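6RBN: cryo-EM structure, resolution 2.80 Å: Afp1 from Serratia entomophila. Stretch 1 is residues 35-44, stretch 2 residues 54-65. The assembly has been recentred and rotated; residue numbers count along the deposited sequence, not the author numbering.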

# COMPACT_ATOMS: atom_id res chain seq x y z
N GLY A 35 30.68 10.96 34.04
CA GLY A 35 31.41 12.00 34.73
C GLY A 35 32.77 11.62 35.24
O GLY A 35 33.25 12.24 36.20
N LEU A 36 33.42 10.63 34.64
CA LEU A 36 34.72 10.17 35.13
C LEU A 36 35.84 10.85 34.35
O LEU A 36 36.69 10.22 33.73
CB LEU A 36 34.81 8.65 35.04
CG LEU A 36 34.10 7.83 36.12
CD1 LEU A 36 32.61 7.65 35.87
CD2 LEU A 36 34.76 6.50 36.31
N ASP A 37 35.84 12.18 34.42
CA ASP A 37 36.72 13.00 33.62
C ASP A 37 38.02 13.28 34.36
O ASP A 37 38.14 13.05 35.57
CB ASP A 37 36.04 14.32 33.26
CG ASP A 37 34.75 14.11 32.50
OD1 ASP A 37 34.58 13.04 31.88
OD2 ASP A 37 33.89 15.02 32.52
N ILE A 38 39.01 13.77 33.62
CA ILE A 38 40.27 14.27 34.17
C ILE A 38 40.42 15.68 33.63
O ILE A 38 40.81 15.86 32.47
CB ILE A 38 41.47 13.39 33.80
CG1 ILE A 38 41.30 11.97 34.33
CG2 ILE A 38 42.75 13.98 34.35
CD1 ILE A 38 42.32 11.01 33.79
N ASN A 39 40.12 16.68 34.44
CA ASN A 39 40.10 18.07 34.01
C ASN A 39 41.19 18.86 34.71
O ASN A 39 41.43 18.66 35.90
CB ASN A 39 38.75 18.71 34.30
CG ASN A 39 37.63 18.14 33.46
OD1 ASN A 39 37.80 17.91 32.27
ND2 ASN A 39 36.49 17.91 34.08
N PHE A 40 41.83 19.76 33.98
CA PHE A 40 42.84 20.66 34.51
C PHE A 40 42.41 22.11 34.33
O PHE A 40 41.56 22.43 33.50
CB PHE A 40 44.20 20.47 33.82
CG PHE A 40 44.93 19.24 34.26
CD1 PHE A 40 45.77 19.28 35.35
CD2 PHE A 40 44.78 18.05 33.58
CE1 PHE A 40 46.45 18.15 35.76
CE2 PHE A 40 45.46 16.92 33.98
CZ PHE A 40 46.29 16.97 35.07
N ASP A 41 43.00 22.98 35.13
CA ASP A 41 42.90 24.42 34.92
C ASP A 41 44.07 24.90 34.08
O ASP A 41 45.00 24.15 33.77
CB ASP A 41 42.84 25.15 36.26
CG ASP A 41 41.55 24.91 37.00
OD1 ASP A 41 40.51 24.70 36.35
OD2 ASP A 41 41.57 24.93 38.25
N THR A 42 44.03 26.17 33.69
CA THR A 42 45.03 26.74 32.80
C THR A 42 45.56 28.04 33.38
O THR A 42 44.77 28.93 33.72
CB THR A 42 44.46 26.96 31.40
OG1 THR A 42 43.97 25.72 30.89
CG2 THR A 42 45.53 27.48 30.47
N ILE A 43 46.88 28.14 33.51
CA ILE A 43 47.55 29.34 34.00
C ILE A 43 48.25 29.99 32.82
O ILE A 43 48.98 29.32 32.08
CB ILE A 43 48.55 29.00 35.12
CG1 ILE A 43 47.83 28.34 36.29
CG2 ILE A 43 49.26 30.24 35.60
CD1 ILE A 43 48.77 27.74 37.30
N GLU A 44 48.03 31.29 32.63
CA GLU A 44 48.58 32.01 31.50
C GLU A 44 49.37 33.22 31.99
O GLU A 44 49.09 33.77 33.05
CB GLU A 44 47.49 32.47 30.54
CG GLU A 44 46.79 31.33 29.84
CD GLU A 44 45.70 31.79 28.91
OE1 GLU A 44 45.40 33.00 28.89
OE2 GLU A 44 45.14 30.94 28.19
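Stretch 2 54-65: KMPGQRQAPNIT

Stretch 2 runs back along stretch 1 in the opposite sense, so that the start of one lies beside the end of the other: M55 faces I43, G57 faces D41, R59 faces F40, P62 faces D37 and I64 faces G35. True sheet forms at one end of this ladder. Strands 42-44 and 54-56 approach to 4.8 Å with their directions 152° apart, an antiparallel pair. I43 and M55 are its hydrogen-bonded pair, I43 N to M55 O and M55 N to I43 O both at 3.0 Å; T42 with P56 and E44 with K54 are the non-hydrogen-bonded pairs, with CA atoms 4.8 Å apart in each.

I43 is among the residues most covered by the partner stretch. Its side chain (m, t) and that of M55 share one face of the sheet, where I43 CG2 meets M55 CE at 3.8 Å, while T42, E44, K54 and P56 point to the other face. I43 CD1 also reaches G57 CA at 3.9 Å. Beyond P56 the backbone pairing lasts one more step: G57 N donates to D41 O at 2.6 Å, short and nearly straight at 163°. The CA atoms of G57 and D41 are only 4.4 Å apart, and a CB on G57 would lie 2.9 Å from D41 CB, a clash; at this spacing and orientation there is no room for one.

R59 buries the most of all, and it does so with F40 and I38. The CB of F40 points away from stretch 2, yet the ring comes back to it: R59 CB lies over one ring face, 4.0 Å from the centroid in a CH-pi contact, and G57 O sits at the ring edge, 3.7 Å from F40 CD1. From there the R59 side chain, bent at chi1 (p) and chi3 (m), carries its guanidinium to I38, whose CG2 lies over one face of the group, 3.6 Å from R59 NH1. One arginine thus offers aliphatic carbon to an aromatic ring and a flat guanidinium face to a branched aliphatic. Backbone hydrogen bonding is weaker here, though the F40 and R59 CA atoms are only 4.2 Å apart: Q60 N gives N39 O a weak hydrogen bond at 3.3 Å, and R59 CA approaches the same N39 O at 3.3 Å.

Toward the far end, no hydrogen bonds join the two stretches. L36 CD1 packs on I64 CG2 at 3.8 Å, and G35 CA contacts N63 O at 3.6 Å. A CB on G35 would fall 2.3 Å from N63 O, and its backbone angles of 90/25 themselves call for glycine. The rule to read here is glycine where a CB would run into the partner chain, and one arginine, in the closest CA pair, covering a ring with its CB and an isoleucine with its guanidinium.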

# COMPACT_ATOMS: atom_id res chain seq x y z
N LYS A 54 51.80 29.32 28.51
CA LYS A 54 50.61 28.53 28.80
C LYS A 54 51.02 27.29 29.57
O LYS A 54 51.93 26.57 29.16
CB LYS A 54 49.89 28.15 27.52
CG LYS A 54 49.53 29.35 26.70
CD LYS A 54 48.79 28.99 25.45
CE LYS A 54 48.55 30.23 24.64
NZ LYS A 54 49.83 30.77 24.13
N MET A 55 50.34 27.04 30.68
CA MET A 55 50.72 25.99 31.62
C MET A 55 49.47 25.27 32.09
O MET A 55 48.39 25.87 32.17
CB MET A 55 51.44 26.58 32.84
CG MET A 55 52.81 27.15 32.56
SD MET A 55 53.51 27.96 34.00
CE MET A 55 52.59 29.49 33.94
N PRO A 56 49.57 23.99 32.41
CA PRO A 56 48.46 23.32 33.10
C PRO A 56 48.41 23.73 34.56
O PRO A 56 49.44 23.82 35.24
CB PRO A 56 48.80 21.83 32.95
CG PRO A 56 50.26 21.79 32.78
CD PRO A 56 50.63 23.04 32.03
N GLY A 57 47.21 23.99 35.05
CA GLY A 57 46.99 24.34 36.44
C GLY A 57 46.88 23.11 37.31
O GLY A 57 47.48 22.07 37.04
N GLN A 58 46.10 23.23 38.37
CA GLN A 58 45.84 22.11 39.26
C GLN A 58 44.53 21.45 38.90
O GLN A 58 43.55 22.12 38.57
CB GLN A 58 45.85 22.57 40.72
CG GLN A 58 44.93 23.71 41.07
CD GLN A 58 45.08 24.15 42.50
OE1 GLN A 58 45.82 23.54 43.27
NE2 GLN A 58 44.41 25.23 42.87
N ARG A 59 44.53 20.12 38.92
CA ARG A 59 43.37 19.36 38.48
C ARG A 59 42.26 19.40 39.52
O ARG A 59 42.51 19.27 40.72
CB ARG A 59 43.78 17.92 38.16
CG ARG A 59 44.49 17.18 39.26
CD ARG A 59 44.94 15.80 38.80
NE ARG A 59 43.82 14.90 38.58
CZ ARG A 59 43.92 13.74 37.94
NH1 ARG A 59 42.84 12.97 37.80
NH2 ARG A 59 45.08 13.34 37.46
N GLN A 60 41.04 19.63 39.05
CA GLN A 60 39.92 19.75 39.98
C GLN A 60 39.20 18.42 40.16
O GLN A 60 39.50 17.42 39.51
CB GLN A 60 38.94 20.83 39.53
CG GLN A 60 38.25 20.60 38.21
CD GLN A 60 38.96 21.30 37.08
OE1 GLN A 60 40.13 21.63 37.19
NE2 GLN A 60 38.24 21.57 36.00
N ALA A 61 38.24 18.43 41.07
CA ALA A 61 37.63 17.21 41.55
C ALA A 61 36.65 16.66 40.52
O ALA A 61 35.96 17.43 39.84
CB ALA A 61 36.90 17.46 42.86
N PRO A 62 36.56 15.34 40.37
CA PRO A 62 35.54 14.76 39.51
C PRO A 62 34.19 14.65 40.21
O PRO A 62 34.10 14.42 41.41
CB PRO A 62 36.11 13.37 39.19
CG PRO A 62 36.96 13.06 40.35
CD PRO A 62 37.55 14.35 40.80
N ASN A 63 33.14 14.83 39.42
CA ASN A 63 31.76 14.66 39.88
C ASN A 63 31.16 13.50 39.10
O ASN A 63 30.96 13.60 37.88
CB ASN A 63 30.96 15.94 39.68
CG ASN A 63 31.44 17.06 40.57
OD1 ASN A 63 31.96 18.07 40.09
ND2 ASN A 63 31.28 16.90 41.87
N ILE A 64 30.86 12.42 39.80
CA ILE A 64 30.55 11.13 39.19
C ILE A 64 29.09 10.80 39.45
O ILE A 64 28.62 10.90 40.59
CB ILE A 64 31.48 10.04 39.74
CG1 ILE A 64 32.92 10.39 39.36
CG2 ILE A 64 31.11 8.67 39.21
CD1 ILE A 64 33.93 9.62 40.10
N THR A 65 28.37 10.42 38.40
CA THR A 65 26.95 10.11 38.48
C THR A 65 26.75 8.62 38.25
O THR A 65 27.12 8.10 37.19
CB THR A 65 26.17 10.92 37.44
OG1 THR A 65 26.24 12.31 37.77
CG2 THR A 65 24.73 10.46 37.39